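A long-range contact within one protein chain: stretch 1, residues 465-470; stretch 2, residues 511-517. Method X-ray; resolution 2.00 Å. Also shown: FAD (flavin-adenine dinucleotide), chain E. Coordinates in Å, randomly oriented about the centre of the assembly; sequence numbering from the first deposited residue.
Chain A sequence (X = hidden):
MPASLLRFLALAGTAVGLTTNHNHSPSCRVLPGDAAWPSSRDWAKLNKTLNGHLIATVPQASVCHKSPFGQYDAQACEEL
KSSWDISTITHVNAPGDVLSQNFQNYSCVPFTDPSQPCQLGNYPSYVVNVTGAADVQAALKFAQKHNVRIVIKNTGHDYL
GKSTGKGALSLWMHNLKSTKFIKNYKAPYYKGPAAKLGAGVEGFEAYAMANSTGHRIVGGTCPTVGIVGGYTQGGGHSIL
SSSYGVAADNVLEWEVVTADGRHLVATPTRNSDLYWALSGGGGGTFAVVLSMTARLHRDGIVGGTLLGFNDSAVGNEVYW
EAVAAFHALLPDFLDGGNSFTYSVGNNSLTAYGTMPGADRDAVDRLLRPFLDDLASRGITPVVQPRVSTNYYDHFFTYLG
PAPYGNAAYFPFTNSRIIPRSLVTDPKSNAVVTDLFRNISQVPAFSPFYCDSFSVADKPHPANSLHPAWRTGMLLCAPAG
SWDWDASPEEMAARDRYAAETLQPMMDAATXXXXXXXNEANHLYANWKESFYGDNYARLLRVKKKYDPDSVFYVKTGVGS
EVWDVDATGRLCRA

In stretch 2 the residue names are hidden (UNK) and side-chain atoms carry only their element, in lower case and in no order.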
# COMPACT_ATOMS: atom_id res chain seq x y z
N LEU A 465 4.71 -10.60 10.23
CA LEU A 465 3.34 -10.19 10.01
C LEU A 465 2.57 -10.13 11.32
O LEU A 465 2.58 -11.09 12.10
CB LEU A 465 2.66 -11.11 8.99
CG LEU A 465 1.29 -10.67 8.50
CD1 LEU A 465 1.41 -9.66 7.36
CD2 LEU A 465 0.44 -11.86 8.10
N HIS A 466 1.94 -8.98 11.57
CA HIS A 466 1.19 -8.73 12.79
C HIS A 466 0.16 -9.86 13.06
O HIS A 466 -0.61 -10.23 12.16
CB HIS A 466 0.49 -7.36 12.71
CG HIS A 466 -0.00 -6.85 14.03
ND1 HIS A 466 -1.06 -7.42 14.70
CD2 HIS A 466 0.41 -5.81 14.80
CE1 HIS A 466 -1.28 -6.76 15.82
NE2 HIS A 466 -0.39 -5.79 15.92
N PRO A 467 0.15 -10.42 14.30
CA PRO A 467 -0.77 -11.53 14.63
C PRO A 467 -2.27 -11.25 14.40
O PRO A 467 -3.02 -12.19 14.13
CB PRO A 467 -0.47 -11.82 16.10
CG PRO A 467 0.20 -10.58 16.61
CD PRO A 467 1.00 -10.07 15.45
N ALA A 468 -2.68 -9.98 14.46
CA ALA A 468 -4.08 -9.60 14.16
C ALA A 468 -4.51 -10.08 12.77
O ALA A 468 -5.67 -10.42 12.57
CB ALA A 468 -4.28 -8.09 14.29
N TRP A 469 -3.57 -10.15 11.83
CA TRP A 469 -3.85 -10.77 10.54
C TRP A 469 -4.41 -12.19 10.66
O TRP A 469 -5.34 -12.54 9.94
CB TRP A 469 -2.61 -10.77 9.66
CG TRP A 469 -2.26 -9.45 9.02
CD1 TRP A 469 -1.25 -8.61 9.38
CD2 TRP A 469 -2.92 -8.83 7.90
NE1 TRP A 469 -1.21 -7.52 8.54
CE2 TRP A 469 -2.23 -7.62 7.63
CE3 TRP A 469 -4.02 -9.18 7.10
CZ2 TRP A 469 -2.62 -6.75 6.59
CZ3 TRP A 469 -4.41 -8.32 6.07
CH2 TRP A 469 -3.70 -7.11 5.82
N ARG A 470 -3.88 -13.00 11.58
CA ARG A 470 -4.33 -14.40 11.72
C ARG A 470 -5.74 -14.52 12.32
O ARG A 470 -6.53 -15.39 11.92
CB ARG A 470 -3.32 -15.25 12.52
CG ARG A 470 -1.87 -15.11 12.08
CD ARG A 470 -1.65 -15.52 10.63
NE ARG A 470 -0.27 -15.29 10.22
CZ ARG A 470 0.16 -15.23 8.96
NH1 ARG A 470 -0.69 -15.40 7.95
NH2 ARG A 470 1.44 -15.03 8.72
N UNK A 511 -11.79 -3.85 19.66
CA UNK A 511 -10.67 -4.29 20.51
C UNK A 511 -10.07 -5.59 20.01
O UNK A 511 -10.81 -6.44 19.51
c UNK A 511 -12.61 -3.75 21.83
c UNK A 511 -13.06 -3.89 20.41
c UNK A 511 -11.31 -4.48 21.90
N UNK A 512 -8.75 -5.72 20.09
CA UNK A 512 -8.01 -6.92 19.60
C UNK A 512 -7.63 -6.84 18.13
O UNK A 512 -6.91 -7.69 17.61
N UNK A 513 -8.13 -5.81 17.44
CA UNK A 513 -7.73 -5.52 16.07
C UNK A 513 -6.47 -4.68 16.01
O UNK A 513 -5.79 -4.48 17.02
N UNK A 514 -6.14 -4.20 14.82
CA UNK A 514 -4.94 -3.40 14.65
C UNK A 514 -5.11 -2.47 13.46
O UNK A 514 -6.12 -2.55 12.74
o UNK A 514 -3.75 -4.92 13.20
c UNK A 514 -3.71 -4.30 14.47
N UNK A 515 -4.13 -1.58 13.27
CA UNK A 515 -4.12 -0.68 12.12
C UNK A 515 -3.04 -1.18 11.16
O UNK A 515 -1.88 -1.41 11.53
c UNK A 515 -5.02 1.19 13.57
c UNK A 515 -4.13 1.77 11.34
c UNK A 515 -3.97 0.82 12.53
N UNK A 516 -3.48 -1.44 9.93
CA UNK A 516 -2.61 -1.91 8.87
C UNK A 516 -1.60 -0.79 8.58
O UNK A 516 -2.00 0.36 8.32
c UNK A 516 -1.45 -3.69 4.10
o UNK A 516 -0.83 -4.11 2.93
c UNK A 516 -3.47 -2.27 7.66
c UNK A 516 -3.29 -2.55 5.16
c UNK A 516 -2.74 -2.76 6.43
c UNK A 516 -0.87 -3.91 5.35
c UNK A 516 -2.65 -3.00 4.01
c UNK A 516 -1.52 -3.46 6.51
N UNK A 517 -0.30 -1.11 8.69
CA UNK A 517 0.75 -0.07 8.59
C UNK A 517 0.79 0.62 7.23
O UNK A 517 1.32 1.75 7.10
c UNK A 517 3.57 -0.90 6.90
c UNK A 517 2.13 -0.64 8.98
c UNK A 517 2.85 -1.62 8.05
c UNK A 517 3.83 -2.53 8.81
PA FAD E . 5.98 3.49 -2.35
O1A FAD E . 5.35 4.73 -1.77
O2A FAD E . 6.94 3.70 -3.49
O5B FAD E . 6.71 2.70 -1.15
C5B FAD E . 6.10 2.54 0.13
C4B FAD E . 7.15 2.34 1.22
O4B FAD E . 7.97 1.22 0.90
C3B FAD E . 8.09 3.51 1.41
O3B FAD E . 8.38 3.59 2.82
C2B FAD E . 9.35 3.13 0.66
O2B FAD E . 10.52 3.71 1.24
C1B FAD E . 9.35 1.61 0.79
N9A FAD E . 9.93 0.89 -0.37
C8A FAD E . 9.31 0.68 -1.55
N7A FAD E . 10.10 -0.05 -2.38
C5A FAD E . 11.24 -0.32 -1.72
C6A FAD E . 12.49 -1.05 -2.01
N6A FAD E . 12.66 -1.63 -3.22
N1A FAD E . 13.45 -1.10 -1.05
C2A FAD E . 13.29 -0.51 0.15
N3A FAD E . 12.16 0.16 0.49
C4A FAD E . 11.12 0.29 -0.38
N1 FAD E . -2.50 -2.33 0.01
C2 FAD E . -3.08 -3.54 0.20
O2 FAD E . -2.64 -4.29 1.10
N3 FAD E . -4.13 -3.96 -0.55
C4 FAD E . -4.68 -3.22 -1.52
O4 FAD E . -5.65 -3.65 -2.19
C4X FAD E . -4.10 -1.89 -1.80
N5 FAD E . -4.58 -1.09 -2.77
C5X FAD E . -4.05 0.13 -3.02
C6 FAD E . -4.57 0.95 -4.05
C7 FAD E . -3.99 2.22 -4.29
C7M FAD E . -4.57 3.08 -5.39
C8 FAD E . -2.82 2.69 -3.46
C8M FAD E . -2.06 3.99 -3.71
C9 FAD E . -2.32 1.86 -2.46
C9A FAD E . -2.88 0.61 -2.20
N10 FAD E . -2.35 -0.22 -1.19
C10 FAD E . -2.95 -1.48 -0.95
C1' FAD E . -1.25 0.25 -0.36
C2' FAD E . 0.13 -0.30 -0.59
O2' FAD E . 0.15 -1.63 -0.06
C3' FAD E . 1.06 0.61 0.20
O3' FAD E . 0.79 2.00 -0.08
C4' FAD E . 2.52 0.29 -0.08
O4' FAD E . 3.35 0.99 0.85
C5' FAD E . 2.89 0.60 -1.53
O5' FAD E . 4.28 0.39 -1.76
P FAD E . 4.95 0.95 -3.11
O1P FAD E . 4.09 0.53 -4.28
O2P FAD E . 6.41 0.57 -3.02
O3P FAD E . 4.81 2.54 -2.90

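Position 511 carries three side-chain carbons that close a ring onto the backbone nitrogen. None comes near stretch 1, so the shape alone settles the residue: Pro511, an exposed lead-in to the contact.

Position 512 has no side-chain atoms, and its phi of 87° by itself favours glycine. Its carbonyl O lies 4.3 Å from Ala468 CB, a loose touch in which position 512 offers only its backbone. This is Gly512.

Position 513 is also bare. A CB here would point away from stretch 1 and meet none of it within 5.5 Å, so the partner does not dictate the choice; the absence of side-chain atoms does. The CA atoms of Gly513 and Ala468 are the nearest CA pair across the stretches, 5.8 Å apart, and Ala468 CB, which points toward this stretch, comes 4.4 Å from Gly513 C.

Position 514 shows one carbon followed by one oxygen, unbranched, with its CA-to-CB bond pointing toward stretch 1. The CB sits over one face of the His466 ring, 3.7 Å from His466 CE1, in a CH-pi contact; the oxygen is 3.4 Å from Ala468 CB. A carbon bearing a single oxygen is serine, Ser514, and its OG makes no hydrogen bond across to stretch 1.

Position 515 has three carbons, one carrying the other two. Its CA-to-CB bond points away from stretch 1, and the side chain makes no contact with it, so stretch 1 tells nothing about it; the fork at CB gives Val515.

Position 516 holds one carbon, then a six-carbon ring bearing an oxygen. The six-membered ring of Trp469 meets the face of this ring edge-on, with centroids 5.2 Å apart and planes at 86°. The terminal oxygen lies 2.6 Å from FAD O2, to which it donates a hydrogen bond. A ring with a hydroxyl is Tyr516; its CD1 is 3.5 Å from Trp469 CZ2.

Position 517 has four carbons, forked at the second. Its side chain makes no contact with stretch 1, and the branching identifies Leu517.

The contact works by shape, with no hydrogen bond between the stretches. Within stretch 1, Ala468 N donates to His466 ND1 over 3.0 Å, a capping bond that ties the imidazole to the turn leading into the helix while its face receives Ser514. Ala468 offers its CB, 3.4 Å from Ser514 OG. Farther along, Trp469 extends its indole edge to Tyr516, whose hydroxyl serves the flavin. The rule for a designer is economical: cap the helix, pack a methyl against the loop, and brace the ligand-binding tyrosine with an aromatic edge.

Stretch 2 511-517: PGGSVYL
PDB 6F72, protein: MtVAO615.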